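Local structure of extracellular solute-binding protein, family 1 (Trichodesmium erythraeum IMS101, 6G7N) at residues R9-D14 with E266-Y271; M56-G61 with N232-G237. The protein binds ferric iron, probably as the extracellular solute-binding component of an ABC transporter for iron uptake. One frame throughout, in Å; residues are numbered along the deposited sequence. Where two conformers were deposited one is given.

Contact 1 of 2, residues R9-D14 with E266-Y271; sequences RHYDTD and EGNNEY. With DAL (D-alanine), chain C.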
loop_
_atom_site.group_PDB
_atom_site.type_symbol
_atom_site.label_atom_id
_atom_site.label_comp_id
_atom_site.label_asym_id
_atom_site.label_seq_id
_atom_site.Cartn_x
_atom_site.Cartn_y
_atom_site.Cartn_z
ATOM N N ARG A 9 -6.669 -8.589 4.147
ATOM C CA ARG A 9 -6.988 -7.738 2.973
ATOM C C ARG A 9 -8.305 -8.133 2.294
ATOM O O ARG A 9 -8.659 -7.602 1.234
ATOM C CB ARG A 9 -5.768 -7.811 2.006
ATOM C CG ARG A 9 -5.840 -7.130 0.617
ATOM C CD ARG A 9 -6.235 -5.661 0.610
ATOM N NE ARG A 9 -6.276 -5.124 -0.748
ATOM C CZ ARG A 9 -7.261 -5.366 -1.606
ATOM N NH1 ARG A 9 -8.311 -6.086 -1.259
ATOM N NH2 ARG A 9 -7.188 -4.866 -2.840
ATOM N N HIS A 10 -9.071 -9.019 2.926
ATOM C CA HIS A 10 -10.337 -9.452 2.350
ATOM C C HIS A 10 -11.379 -8.325 2.430
ATOM O O HIS A 10 -11.585 -7.721 3.479
ATOM C CB HIS A 10 -10.866 -10.698 3.102
ATOM C CG HIS A 10 -12.255 -11.096 2.722
ATOM N ND1 HIS A 10 -12.541 -11.889 1.630
ATOM C CD2 HIS A 10 -13.437 -10.782 3.302
ATOM C CE1 HIS A 10 -13.856 -12.058 1.573
ATOM N NE2 HIS A 10 -14.419 -11.387 2.567
ATOM N N TYR A 11 -12.081 -8.110 1.322
ATOM C CA TYR A 11 -13.327 -7.329 1.255
ATOM C C TYR A 11 -14.439 -8.254 0.776
ATOM O O TYR A 11 -14.178 -9.238 0.090
ATOM C CB TYR A 11 -13.170 -6.106 0.350
ATOM C CG TYR A 11 -12.290 -5.072 0.980
ATOM C CD1 TYR A 11 -12.775 -4.190 1.936
ATOM C CD2 TYR A 11 -10.928 -5.027 0.701
ATOM C CE1 TYR A 11 -11.927 -3.262 2.538
ATOM C CE2 TYR A 11 -10.082 -4.121 1.301
ATOM C CZ TYR A 11 -10.578 -3.231 2.210
ATOM O OH TYR A 11 -9.725 -2.322 2.808
ATOM N N ASP A 12 -15.698 -7.945 1.110
ATOM C CA ASP A 12 -16.850 -8.806 0.771
ATOM C C ASP A 12 -16.933 -9.160 -0.703
ATOM O O ASP A 12 -17.299 -10.279 -1.080
ATOM C CB ASP A 12 -18.162 -8.106 1.194
ATOM C CG ASP A 12 -19.364 -9.053 1.236
ATOM O OD1 ASP A 12 -19.203 -10.184 1.724
ATOM O OD2 ASP A 12 -20.473 -8.662 0.810
ATOM N N THR A 13 -16.614 -8.181 -1.540
ATOM C CA THR A 13 -16.643 -8.371 -2.971
ATOM C C THR A 13 -15.625 -9.436 -3.455
ATOM O O THR A 13 -15.804 -9.990 -4.547
ATOM C CB THR A 13 -16.423 -7.028 -3.689
ATOM O OG1 THR A 13 -15.273 -6.382 -3.138
ATOM C CG2 THR A 13 -17.632 -6.100 -3.537
ATOM N N ASP A 14 -14.626 -9.772 -2.636
ATOM C CA ASP A 14 -13.666 -10.800 -2.999
ATOM C C ASP A 14 -14.276 -12.201 -3.012
ATOM O O ASP A 14 -13.698 -13.097 -3.599
ATOM C CB ASP A 14 -12.443 -10.793 -2.052
ATOM C CG ASP A 14 -11.602 -9.511 -2.144
ATOM O OD1 ASP A 14 -11.638 -8.852 -3.202
ATOM O OD2 ASP A 14 -10.900 -9.172 -1.161
ATOM N N GLU A 266 -10.465 -3.411 -7.709
ATOM C CA GLU A 266 -11.608 -2.543 -7.557
ATOM C C GLU A 266 -12.270 -2.667 -6.206
ATOM O O GLU A 266 -12.851 -1.685 -5.725
ATOM C CB GLU A 266 -12.595 -2.730 -8.699
ATOM C CG GLU A 266 -11.993 -2.245 -10.006
ATOM C CD GLU A 266 -12.931 -2.297 -11.181
ATOM O OE1 GLU A 266 -14.126 -2.675 -11.028
ATOM O OE2 GLU A 266 -12.458 -1.967 -12.298
ATOM N N GLY A 267 -12.100 -3.807 -5.536
ATOM C CA GLY A 267 -12.674 -4.022 -4.218
ATOM C C GLY A 267 -12.176 -3.008 -3.184
ATOM O O GLY A 267 -12.857 -2.763 -2.189
ATOM N N ASN A 268 -10.975 -2.474 -3.370
ATOM C CA ASN A 268 -10.479 -1.403 -2.530
ATOM C C ASN A 268 -10.041 -0.172 -3.299
ATOM O O ASN A 268 -9.209 0.590 -2.795
ATOM C CB ASN A 268 -9.350 -1.891 -1.608
ATOM C CG ASN A 268 -9.017 -0.894 -0.509
ATOM O OD1 ASN A 268 -9.928 -0.242 0.053
ATOM N ND2 ASN A 268 -7.731 -0.796 -0.151
ATOM N N ASN A 269 -10.578 0.036 -4.491
ATOM C CA ASN A 269 -10.223 1.206 -5.282
ATOM C C ASN A 269 -8.728 1.374 -5.500
ATOM O O ASN A 269 -8.229 2.491 -5.560
ATOM C CB ASN A 269 -10.830 2.484 -4.689
ATOM C CG ASN A 269 -12.317 2.380 -4.540
ATOM O OD1 ASN A 269 -13.028 2.179 -5.509
ATOM N ND2 ASN A 269 -12.797 2.488 -3.306
ATOM N N GLU A 270 -8.038 0.242 -5.672
ATOM C CA GLU A 270 -6.617 0.175 -5.994
ATOM C C GLU A 270 -6.432 -0.012 -7.507
ATOM O O GLU A 270 -7.396 -0.285 -8.243
ATOM C CB GLU A 270 -5.924 -0.922 -5.165
ATOM C CG GLU A 270 -5.868 -0.547 -3.706
ATOM C CD GLU A 270 -5.153 -1.558 -2.825
ATOM O OE1 GLU A 270 -4.014 -1.995 -3.177
ATOM O OE2 GLU A 270 -5.693 -1.904 -1.744
ATOM N N TYR A 271 -5.189 0.152 -7.946
ATOM C CA TYR A 271 -4.828 -0.098 -9.336
ATOM C C TYR A 271 -4.460 -1.561 -9.507
ATOM O O TYR A 271 -3.869 -2.170 -8.620
ATOM C CB TYR A 271 -3.620 0.765 -9.723
ATOM C CG TYR A 271 -3.842 2.260 -9.638
ATOM C CD1 TYR A 271 -4.361 2.956 -10.725
ATOM C CD2 TYR A 271 -3.567 2.985 -8.490
ATOM C CE1 TYR A 271 -4.608 4.326 -10.656
ATOM C CE2 TYR A 271 -3.816 4.368 -8.414
ATOM C CZ TYR A 271 -4.337 5.022 -9.498
ATOM O OH TYR A 271 -4.582 6.393 -9.385
HETATM N N DAL C . -6.112 -0.222 5.408
HETATM C CA DAL C . -6.904 -1.263 4.673
HETATM C CB DAL C . -6.919 -2.569 5.453
HETATM C C DAL C . -6.445 -1.470 3.267
HETATM O O DAL C . -5.584 -0.670 2.846
HETATM O OXT DAL C . -6.950 -2.420 2.610
HETATM O O HOH W 1 -15.357 -3.875 -1.985
#
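Arg9, Tyr11 and Asn268 meet in one wall of the ligand pocket of this periplasmic-binding-protein fold, where the loop after strand 2-7 faces the end of helix 258-266. That helix closes in a Schellman motif with Asn269 as its C-prime residue, and the turn brings Gly267, Asn268 and Glu270 against the first segment. No direct hydrogen bond joins the two segments; the evidence for their association is a salt bridge, packing and a shared water. Arg9 and Glu270 meet tip to tip, but NE to OE2 is a long 3.4 Å and the guanidinium and carboxylate planes stand 56° apart. Both groups have further partners: Arg9 NE bonds to Ser234 and NH2 to Ser99, while Glu270 OE1 bonds to Ser99 and its OE2 also pairs with Arg101. The Arg9 chain bends at chi2 (53°), which places CD; CB of Asn268 lies over one guanidinium face, offset to the rim, 3.9 Å from NH2. The Asn268 amide is steadied by its own segment: ND2 donates to Glu270 OE2 at 2.8 Å, within the amide plane and on the anti lone pair of that oxygen. The buried carboxylate thus ties an arginine to a pocket asparagine. Gly267 O sits above one face of the Tyr11 ring, 4.0 Å from CG, and Asn268 CB is 3.7 Å from CE2 of the same ring. At the ring edge, Tyr11 OH comes within 2.8 Å of OXT of the bound D-alanine, while the Tyr11 backbone N donates to Asp14 OD2 from above the carboxylate plane. Beside the exposed Thr13 a water spans the segments, donating to Gly267 O at 2.7 Å and hydrogen-bonding Thr13 OG1 at 2.8 Å.

Contact 2 of 2, residues M56-G61 with N232-G237; sequences MTVDAG and NISGGG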
loop_
_atom_site.group_PDB
_atom_site.type_symbol
_atom_site.label_atom_id
_atom_site.label_comp_id
_atom_site.label_asym_id
_atom_site.label_seq_id
_atom_site.Cartn_x
_atom_site.Cartn_y
_atom_site.Cartn_z
ATOM N N MET A 56 -1.931 -13.226 2.828
ATOM C CA MET A 56 -2.100 -11.947 2.136
ATOM C C MET A 56 -2.250 -10.802 3.115
ATOM O O MET A 56 -2.907 -10.928 4.164
ATOM C CB MET A 56 -3.308 -11.953 1.204
ATOM C CG MET A 56 -3.157 -12.906 0.053
ATOM S SD MET A 56 -4.432 -12.842 -1.193
ATOM C CE MET A 56 -3.914 -11.395 -2.083
ATOM N N THR A 57 -1.674 -9.655 2.756
ATOM C CA THR A 57 -1.753 -8.461 3.592
ATOM C C THR A 57 -1.481 -7.249 2.741
ATOM O O THR A 57 -1.354 -7.348 1.526
ATOM C CB THR A 57 -0.828 -8.584 4.822
ATOM O OG1 THR A 57 -1.152 -7.589 5.796
ATOM C CG2 THR A 57 0.655 -8.446 4.454
ATOM N N VAL A 58 -1.433 -6.070 3.374
ATOM C CA VAL A 58 -1.034 -4.842 2.679
ATOM C C VAL A 58 0.302 -4.333 3.186
ATOM O O VAL A 58 0.649 -4.495 4.371
ATOM C CB VAL A 58 -2.078 -3.692 2.675
ATOM C CG1 VAL A 58 -3.451 -4.238 2.330
ATOM C CG2 VAL A 58 -2.135 -2.963 3.998
ATOM N N ASP A 59 1.008 -3.727 2.235
ATOM C CA ASP A 59 2.282 -3.024 2.388
ATOM C C ASP A 59 3.469 -3.960 2.265
ATOM O O ASP A 59 3.566 -4.937 3.012
ATOM C CB ASP A 59 2.348 -2.114 3.644
ATOM C CG ASP A 59 3.269 -0.948 3.436
ATOM O OD1 ASP A 59 4.486 -1.183 3.309
ATOM O OD2 ASP A 59 2.756 0.184 3.335
ATOM N N ALA A 60 4.387 -3.633 1.365
ATOM C CA ALA A 60 5.590 -4.433 1.239
ATOM C C ALA A 60 6.364 -4.471 2.568
ATOM O O ALA A 60 7.095 -5.421 2.805
ATOM C CB ALA A 60 6.461 -3.877 0.127
ATOM N N GLY A 61 6.251 -3.442 3.412
ATOM C CA GLY A 61 6.900 -3.530 4.719
ATOM C C GLY A 61 6.403 -4.692 5.562
ATOM O O GLY A 61 7.206 -5.328 6.291
ATOM N N ASN A 232 3.044 1.249 -3.671
ATOM C CA ASN A 232 3.159 0.120 -2.735
ATOM C C ASN A 232 2.060 -0.870 -3.084
ATOM O O ASN A 232 1.289 -0.627 -4.029
ATOM C CB ASN A 232 3.127 0.664 -1.294
ATOM C CG ASN A 232 3.828 -0.208 -0.256
ATOM O OD1 ASN A 232 3.945 -1.436 -0.412
ATOM N ND2 ASN A 232 4.277 0.418 0.845
ATOM N N ILE A 233 2.006 -2.001 -2.364
ATOM C CA ILE A 233 1.193 -3.130 -2.815
ATOM C C ILE A 233 0.301 -3.693 -1.726
ATOM O O ILE A 233 0.609 -3.644 -0.527
ATOM C CB ILE A 233 2.093 -4.268 -3.363
ATOM C CG1 ILE A 233 3.168 -4.702 -2.359
ATOM C CG2 ILE A 233 2.709 -3.850 -4.681
ATOM C CD1 ILE A 233 3.824 -6.030 -2.700
ATOM N N SER A 234 -0.800 -4.299 -2.199
ATOM C CA SER A 234 -1.498 -5.376 -1.514
ATOM C C SER A 234 -0.943 -6.668 -2.098
ATOM O O SER A 234 -0.844 -6.778 -3.315
ATOM C CB SER A 234 -3.012 -5.328 -1.800
ATOM O OG SER A 234 -3.632 -4.166 -1.313
ATOM N N GLY A 235 -0.554 -7.627 -1.272
ATOM C CA GLY A 235 0.107 -8.792 -1.841
ATOM C C GLY A 235 0.113 -9.987 -0.941
ATOM O O GLY A 235 -0.535 -10.028 0.088
ATOM N N GLY A 236 0.834 -11.003 -1.389
ATOM C CA GLY A 236 0.869 -12.252 -0.633
ATOM C C GLY A 236 1.861 -13.238 -1.144
ATOM O O GLY A 236 2.566 -13.014 -2.128
ATOM N N GLY A 237 1.896 -14.372 -0.449
ATOM C CA GLY A 237 2.818 -15.440 -0.794
ATOM C C GLY A 237 2.314 -16.783 -0.293
ATOM O O GLY A 237 1.302 -16.865 0.417
#
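The carboxylate of Asp59 and the amide of Asn232 cross at about a right angle, their planes 70° apart. Asn232 ND2 stands off the carboxylate plane, 2.9 Å from Asp59 OD1, and the N-H...O angle of 147° marks this bond as weak. At the other end of the amide, Asn232 OD1 receives two backbone donors, each tilted modestly from the carbonyl plane: Ala60 N at 2.9 Å, almost straight at 176°, and Ile233 N at 2.8 Å. CG of Asn232 is anti to its backbone N, and its amide meets the start of helix 60-68. Asp59 is the N-cap of that helix; its OD1 accepts from Gly61 N through the anti lone pair and is also bonded by Ser144.

Before this cap, the axes of segments 56-58 and 232-237, in strands 54-58 and 231-239, come within 4.7 Å and run antiparallel. Thr57 and Gly235 form a hydrogen-bonded pair with reciprocal N-H to O bonds, and Asp59 N to Ile233 O (2.8 Å) continues the ladder. In the flanking non-hydrogen-bonded pairs, Val58 faces Ser234, whose OG bonds to Glu270 OE1, and Met56 packs its CG over the CA of Gly236, where a CB would clash with it.

An alanine at Asn232 would probably leave Ala60 N and Ile233 N without this acceptor and Asp59 without its amide neighbour, making the strand-to-helix junction less well fixed. One buried amide therefore donates weakly to the capping carboxylate and accepts from the first turn of the helix and from its own strand.

The two contacts lie 13 Å apart, centre to centre, and follow a nested order along the chain: 9-14, 56-61, 232-237, then 266-271. The mixed sheet joins them. Strand 2-7, which leads into contact 1, runs parallel to strand 54-58 of contact 2, while strand 231-239 borders 96-108, which in turn pairs with 271-272. They also touch directly: Ser234 OG lies 2.9 Å from both Arg9 NE and Glu270 OE1, probably hydrogen-bonded, and, in one of two Val58 conformers, CG1 packs on Arg9 CD. Both contribute residues to the D-alanine pocket beside the iron held by Tyr141, Tyr197 and Tyr198, which is consistent with sheet and loops together shaping the binding cleft.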